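Local coordinates for protein iron-only hydrogenase system regulator (PDB 2NZC) that is of undetermined function but adopts an ACT-like ferredoxin fold and probably serves as a regulator of the iron-only hydrogenase system, at residues 10-15 and 67-72; 29-34 and 59-64. One frame throughout, in Å; residues are numbered along the deposited sequence.

Contact 1: residues 10-15 and 67-72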
loop_
_atom_site.group_PDB
_atom_site.type_symbol
_atom_site.label_atom_id
_atom_site.label_comp_id
_atom_site.label_asym_id
_atom_site.label_seq_id
_atom_site.Cartn_x
_atom_site.Cartn_y
_atom_site.Cartn_z
ATOM N N LEU D 10 1.990 -12.709 1.662
ATOM C CA LEU D 10 2.523 -12.875 3.013
ATOM C C LEU D 10 2.049 -11.746 3.899
ATOM O O LEU D 10 2.147 -10.566 3.533
ATOM C CB LEU D 10 4.043 -12.862 2.985
ATOM C CG LEU D 10 4.658 -14.250 2.942
ATOM C CD1 LEU D 10 4.700 -14.632 1.500
ATOM C CD2 LEU D 10 6.058 -14.193 3.518
ATOM N N THR D 11 1.510 -12.111 5.047
ATOM C CA THR D 11 1.234 -11.136 6.087
ATOM C C THR D 11 2.125 -11.431 7.279
ATOM O O THR D 11 2.150 -12.569 7.810
ATOM C CB THR D 11 -0.199 -11.201 6.526
ATOM O OG1 THR D 11 -0.436 -12.516 7.034
ATOM C CG2 THR D 11 -1.102 -10.991 5.341
ATOM N N ILE D 12 2.853 -10.402 7.693
ATOM C CA ILE D 12 3.778 -10.478 8.800
ATOM C C ILE D 12 3.281 -9.514 9.871
ATOM O O ILE D 12 3.009 -8.343 9.582
ATOM C CB ILE D 12 5.181 -10.016 8.353
ATOM C CG1 ILE D 12 5.668 -10.851 7.151
ATOM C CG2 ILE D 12 6.173 -10.077 9.499
ATOM C CD1 ILE D 12 6.802 -10.235 6.424
ATOM N N VAL D 13 3.174 -9.991 11.101
ATOM C CA VAL D 13 2.902 -9.121 12.244
ATOM C C VAL D 13 4.143 -9.118 13.152
ATOM O O VAL D 13 4.542 -10.159 13.689
ATOM C CB VAL D 13 1.632 -9.572 13.007
ATOM C CG1 VAL D 13 1.414 -8.736 14.243
ATOM C CG2 VAL D 13 0.399 -9.486 12.070
ATOM N N VAL D 14 4.744 -7.941 13.309
ATOM C CA VAL D 14 5.978 -7.781 14.079
ATOM C C VAL D 14 5.766 -6.963 15.348
ATOM O O VAL D 14 5.089 -5.947 15.316
ATOM C CB VAL D 14 7.062 -7.037 13.256
ATOM C CG1 VAL D 14 8.459 -7.255 13.879
ATOM C CG2 VAL D 14 7.065 -7.467 11.831
ATOM N N GLU D 15 6.363 -7.390 16.462
ATOM C CA GLU D 15 6.457 -6.531 17.662
ATOM C C GLU D 15 7.510 -5.453 17.375
ATOM O O GLU D 15 8.642 -5.771 17.017
ATOM C CB GLU D 15 6.776 -7.357 18.904
ATOM C CG GLU D 15 5.920 -8.621 18.972
ATOM C CD GLU D 15 5.966 -9.355 20.293
ATOM O OE1 GLU D 15 7.006 -9.334 21.005
ATOM O OE2 GLU D 15 4.935 -9.983 20.619
ATOM N N GLY D 67 10.320 -19.994 6.486
ATOM C CA GLY D 67 11.084 -20.683 7.537
ATOM C C GLY D 67 11.873 -19.679 8.349
ATOM O O GLY D 67 11.900 -19.745 9.573
ATOM N N LYS D 68 12.491 -18.725 7.656
ATOM C CA LYS D 68 13.373 -17.751 8.296
ATOM C C LYS D 68 12.620 -16.709 9.115
ATOM O O LYS D 68 12.995 -16.438 10.262
ATOM C CB LYS D 68 14.299 -17.097 7.262
ATOM C CG LYS D 68 15.333 -18.069 6.692
ATOM C CD LYS D 68 16.109 -17.442 5.546
ATOM C CE LYS D 68 17.024 -18.455 4.873
ATOM N NZ LYS D 68 18.043 -18.985 5.830
ATOM N N LEU D 69 11.560 -16.140 8.542
ATOM C CA LEU D 69 10.702 -15.214 9.276
ATOM C C LEU D 69 10.190 -15.834 10.577
ATOM O O LEU D 69 10.237 -15.194 11.634
ATOM C CB LEU D 69 9.531 -14.711 8.408
ATOM C CG LEU D 69 9.863 -13.654 7.367
ATOM C CD1 LEU D 69 8.749 -13.498 6.326
ATOM C CD2 LEU D 69 10.236 -12.312 7.996
ATOM N N GLY D 70 9.768 -17.096 10.494
ATOM C CA GLY D 70 9.237 -17.827 11.642
ATOM C C GLY D 70 10.257 -18.149 12.723
ATOM O O GLY D 70 9.894 -18.553 13.833
ATOM N N GLN D 71 11.536 -17.986 12.394
ATOM C CA GLN D 71 12.616 -18.176 13.356
ATOM C C GLN D 71 12.975 -16.847 14.040
ATOM O O GLN D 71 13.880 -16.806 14.856
ATOM C CB GLN D 71 13.849 -18.799 12.681
ATOM C CG GLN D 71 13.649 -20.243 12.185
ATOM C CD GLN D 71 14.954 -20.987 11.872
ATOM O OE1 GLN D 71 14.977 -21.915 11.050
ATOM N NE2 GLN D 71 16.040 -20.607 12.548
ATOM N N ILE D 72 12.276 -15.761 13.699
ATOM C CA ILE D 72 12.525 -14.463 14.345
ATOM C C ILE D 72 11.566 -14.213 15.507
ATOM O O ILE D 72 10.347 -14.214 15.317
ATOM C CB ILE D 72 12.451 -13.276 13.362
ATOM C CG1 ILE D 72 13.488 -13.436 12.243
ATOM C CG2 ILE D 72 12.678 -11.953 14.102
ATOM C CD1 ILE D 72 13.334 -12.446 11.106
#
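Leu69 meets Ile12 and Leu10 through a single methyl, CD1. Leu69 CD1 lies 3.8 Å from Ile12 CD1 and 4.0 Å from Leu10 CD2. One branch of the leucine is thus shared by two strand residues that are two positions apart and project from the same side of the strand. The approach differs for the two. The Ile12 side chain runs roughly perpendicular to that of Leu69, and the end of the isoleucine chain does most of the touching. Its CG1 follows behind, with Ile12 CG1 at 4.1 Å from Leu69 CD1. Leu10 comes in at a slant and offers the tip of one branch. In Ile12, CG1 stands anti to the carbonyl carbon (chi1 -56°). With chi2 near 163° the chain runs extended, which carries CD1 out from the sheet to the leucine.

No hydrogen bond joins the two segments. All three touching residues are buried, and the contact is purely apolar. After Leu69 the chain turns away in a type I beta turn from Leu69 to Ile72, closed by Ile72 N to Leu69 O at 3.0 Å. The leucine is thus the first residue of the turn.

This is helix-on-sheet packing within an ACT-like ferredoxin fold. Strand 6-15 is flanked by strands 48-57 and 75-81, and Ile12 also touches Leu53 and Val77 on them. Leu10 also packs on Ile62 and Leu65, earlier in helix 59-69. Leu69 also reaches Leu27 of helix 18-30, so both helices meet over this part of the sheet.

Contact 2: residues 29-34 and 59-64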
loop_
_atom_site.group_PDB
_atom_site.type_symbol
_atom_site.label_atom_id
_atom_site.label_comp_id
_atom_site.label_asym_id
_atom_site.label_seq_id
_atom_site.Cartn_x
_atom_site.Cartn_y
_atom_site.Cartn_z
ATOM N N HIS D 29 15.231 -7.570 2.645
ATOM C CA HIS D 29 16.285 -7.070 1.753
ATOM C C HIS D 29 16.915 -8.238 0.978
ATOM O O HIS D 29 17.077 -8.163 -0.237
ATOM C CB HIS D 29 17.344 -6.316 2.566
ATOM C CG HIS D 29 18.596 -5.989 1.803
ATOM N ND1 HIS D 29 19.765 -6.710 1.944
ATOM C CD2 HIS D 29 18.865 -5.010 0.909
ATOM C CE1 HIS D 29 20.701 -6.188 1.168
ATOM N NE2 HIS D 29 20.179 -5.156 0.528
ATOM N N ASN D 30 17.270 -9.317 1.683
ATOM C CA ASN D 30 17.876 -10.469 1.033
ATOM C C ASN D 30 17.006 -11.053 -0.067
ATOM O O ASN D 30 17.512 -11.504 -1.090
ATOM C CB ASN D 30 18.232 -11.570 2.045
ATOM C CG ASN D 30 19.368 -11.181 2.986
ATOM O OD1 ASN D 30 19.995 -10.117 2.858
ATOM N ND2 ASN D 30 19.638 -12.059 3.946
ATOM N N PHE D 31 15.701 -11.048 0.156
ATOM C CA PHE D 31 14.734 -11.647 -0.750
ATOM C C PHE D 31 14.023 -10.628 -1.628
ATOM O O PHE D 31 12.940 -10.918 -2.140
ATOM C CB PHE D 31 13.664 -12.407 0.056
ATOM C CG PHE D 31 14.133 -13.701 0.606
ATOM C CD1 PHE D 31 14.836 -13.760 1.810
ATOM C CD2 PHE D 31 13.890 -14.876 -0.082
ATOM C CE1 PHE D 31 15.272 -14.968 2.321
ATOM C CE2 PHE D 31 14.335 -16.092 0.420
ATOM C CZ PHE D 31 15.018 -16.142 1.627
ATOM N N SER D 32 14.606 -9.449 -1.829
ATOM C CA SER D 32 13.832 -8.364 -2.462
ATOM C C SER D 32 13.494 -8.613 -3.951
ATOM O O SER D 32 12.513 -8.060 -4.462
ATOM C CB SER D 32 14.521 -7.015 -2.274
ATOM O OG SER D 32 15.806 -7.058 -2.842
ATOM N N GLU D 33 14.292 -9.470 -4.600
ATOM C CA GLU D 33 14.182 -9.827 -6.026
ATOM C C GLU D 33 12.774 -10.223 -6.426
ATOM O O GLU D 33 12.295 -9.825 -7.481
ATOM C CB GLU D 33 15.116 -11.017 -6.338
ATOM C CG GLU D 33 15.322 -11.331 -7.819
ATOM C CD GLU D 33 16.258 -12.517 -8.050
ATOM O OE1 GLU D 33 16.226 -13.508 -7.270
ATOM O OE2 GLU D 33 17.034 -12.467 -9.030
ATOM N N ASP D 34 12.138 -11.059 -5.619
ATOM C CA ASP D 34 10.831 -11.576 -6.004
ATOM C C ASP D 34 9.700 -10.901 -5.260
ATOM O O ASP D 34 8.585 -11.383 -5.316
ATOM C CB ASP D 34 10.742 -13.080 -5.812
ATOM C CG ASP D 34 11.531 -13.869 -6.867
ATOM O OD1 ASP D 34 11.797 -13.370 -7.987
ATOM O OD2 ASP D 34 11.878 -15.018 -6.567
ATOM N N ASN D 59 9.044 -22.410 -5.328
ATOM C CA ASN D 59 8.810 -23.132 -4.095
ATOM C C ASN D 59 9.962 -23.019 -3.115
ATOM O O ASN D 59 9.729 -22.793 -1.923
ATOM C CB ASN D 59 8.541 -24.607 -4.399
ATOM C CG ASN D 59 7.073 -24.921 -4.441
ATOM O OD1 ASN D 59 6.264 -24.108 -4.919
ATOM N ND2 ASN D 59 6.700 -26.104 -3.919
ATOM N N ASP D 60 11.186 -23.208 -3.621
ATOM C CA ASP D 60 12.417 -23.105 -2.819
ATOM C C ASP D 60 12.433 -21.760 -2.086
ATOM O O ASP D 60 12.769 -21.686 -0.919
ATOM C CB ASP D 60 13.704 -23.171 -3.678
ATOM C CG ASP D 60 13.906 -24.476 -4.359
ATOM O OD1 ASP D 60 13.274 -25.483 -3.973
ATOM O OD2 ASP D 60 14.732 -24.528 -5.288
ATOM N N THR D 61 12.050 -20.706 -2.781
ATOM C CA THR D 61 12.219 -19.361 -2.285
ATOM C C THR D 61 11.163 -18.983 -1.225
ATOM O O THR D 61 11.524 -18.504 -0.160
ATOM C CB THR D 61 12.224 -18.324 -3.446
ATOM O OG1 THR D 61 13.248 -18.686 -4.393
ATOM C CG2 THR D 61 12.516 -16.941 -2.925
ATOM N N ILE D 62 9.881 -19.210 -1.504
ATOM C CA ILE D 62 8.826 -18.899 -0.510
ATOM C C ILE D 62 9.053 -19.677 0.807
ATOM O O ILE D 62 8.919 -19.127 1.906
ATOM C CB ILE D 62 7.393 -19.099 -1.115
ATOM C CG1 ILE D 62 6.344 -18.334 -0.328
ATOM C CG2 ILE D 62 7.042 -20.583 -1.301
ATOM C CD1 ILE D 62 6.537 -16.818 -0.440
ATOM N N GLY D 63 9.449 -20.931 0.671
ATOM C CA GLY D 63 9.770 -21.819 1.801
ATOM C C GLY D 63 10.934 -21.330 2.639
ATOM O O GLY D 63 10.871 -21.356 3.874
ATOM N N ALA D 64 11.991 -20.877 1.963
ATOM C CA ALA D 64 13.164 -20.315 2.630
ATOM C C ALA D 64 12.778 -19.083 3.440
ATOM O O ALA D 64 13.181 -18.955 4.600
ATOM C CB ALA D 64 14.277 -19.972 1.608
#
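The ring of Phe31 packs against Thr61 and Ala64, one helical turn apart on helix 59-69. In this ACT-like ferredoxin fold, the contact joins the loop after helix 18-30 to the first turns of the second helix. Phe31 is the first residue to leave helical backbone angles. Its CG is anti to the carbonyl carbon (chi1 -75°), which sends the ring toward the other helix.

The tight part is round this ring. Thr61 CG2 lies in the ring plane, at the edge, with Phe31 CD2 3.8 Å away. Ala64 CB also comes in at the edge, near the plane, 3.9 Å from Phe31 CZ. The backbone joins in, as Thr61 O approaches Phe31 CE2 obliquely at 3.7 Å. The side chains of Phe31 and Thr61 lie alongside one another, pointing opposite ways. Leu65 and Lys68 of the same helix also touch the phenylalanine. An alanine in place of Phe31 would probably leave the Thr61 methyl and Ala64 CB without their aromatic partner and open a gap between the loop and the helix.

The looser side is at Asp34. Its OD2 stands 4.2 Å from Thr61 CG2, a distant touch with no bond. The main polar partners lie elsewhere: Asp34 OD2 bonds to Thr57 OG1, and Thr61 OG1 to Asp58 OD1. Thr61 thus turns its methyl to the loop and its hydroxyl back to Asp58, just before its helix. None of the touching residues is fully buried. At the end of helix 18-30, Ser32 OG donates to His29 O at 3.1 Å, and Ser32 N reaches the same oxygen from the same face of the carbonyl plane.

Overall arrangement
Both contacts use helix 59-69, at different places along it. Contact 1 joins the helix end to strand 6-15 and is core. Contact 2 joins the helix start to the loop after helix 18-30 and lies at the surface. Their centres are about 13 Å apart. The chemistry follows the place. The core contact is aliphatic throughout, while the surface one sets an aromatic ring against a methyl, an alanine and, obliquely, a backbone oxygen, with polar groups bonded close by. In sequence, both segments of contact 2 fall between those of contact 1. They also touch directly, with Leu10 CD1 3.5 Å from Ile62 CD1.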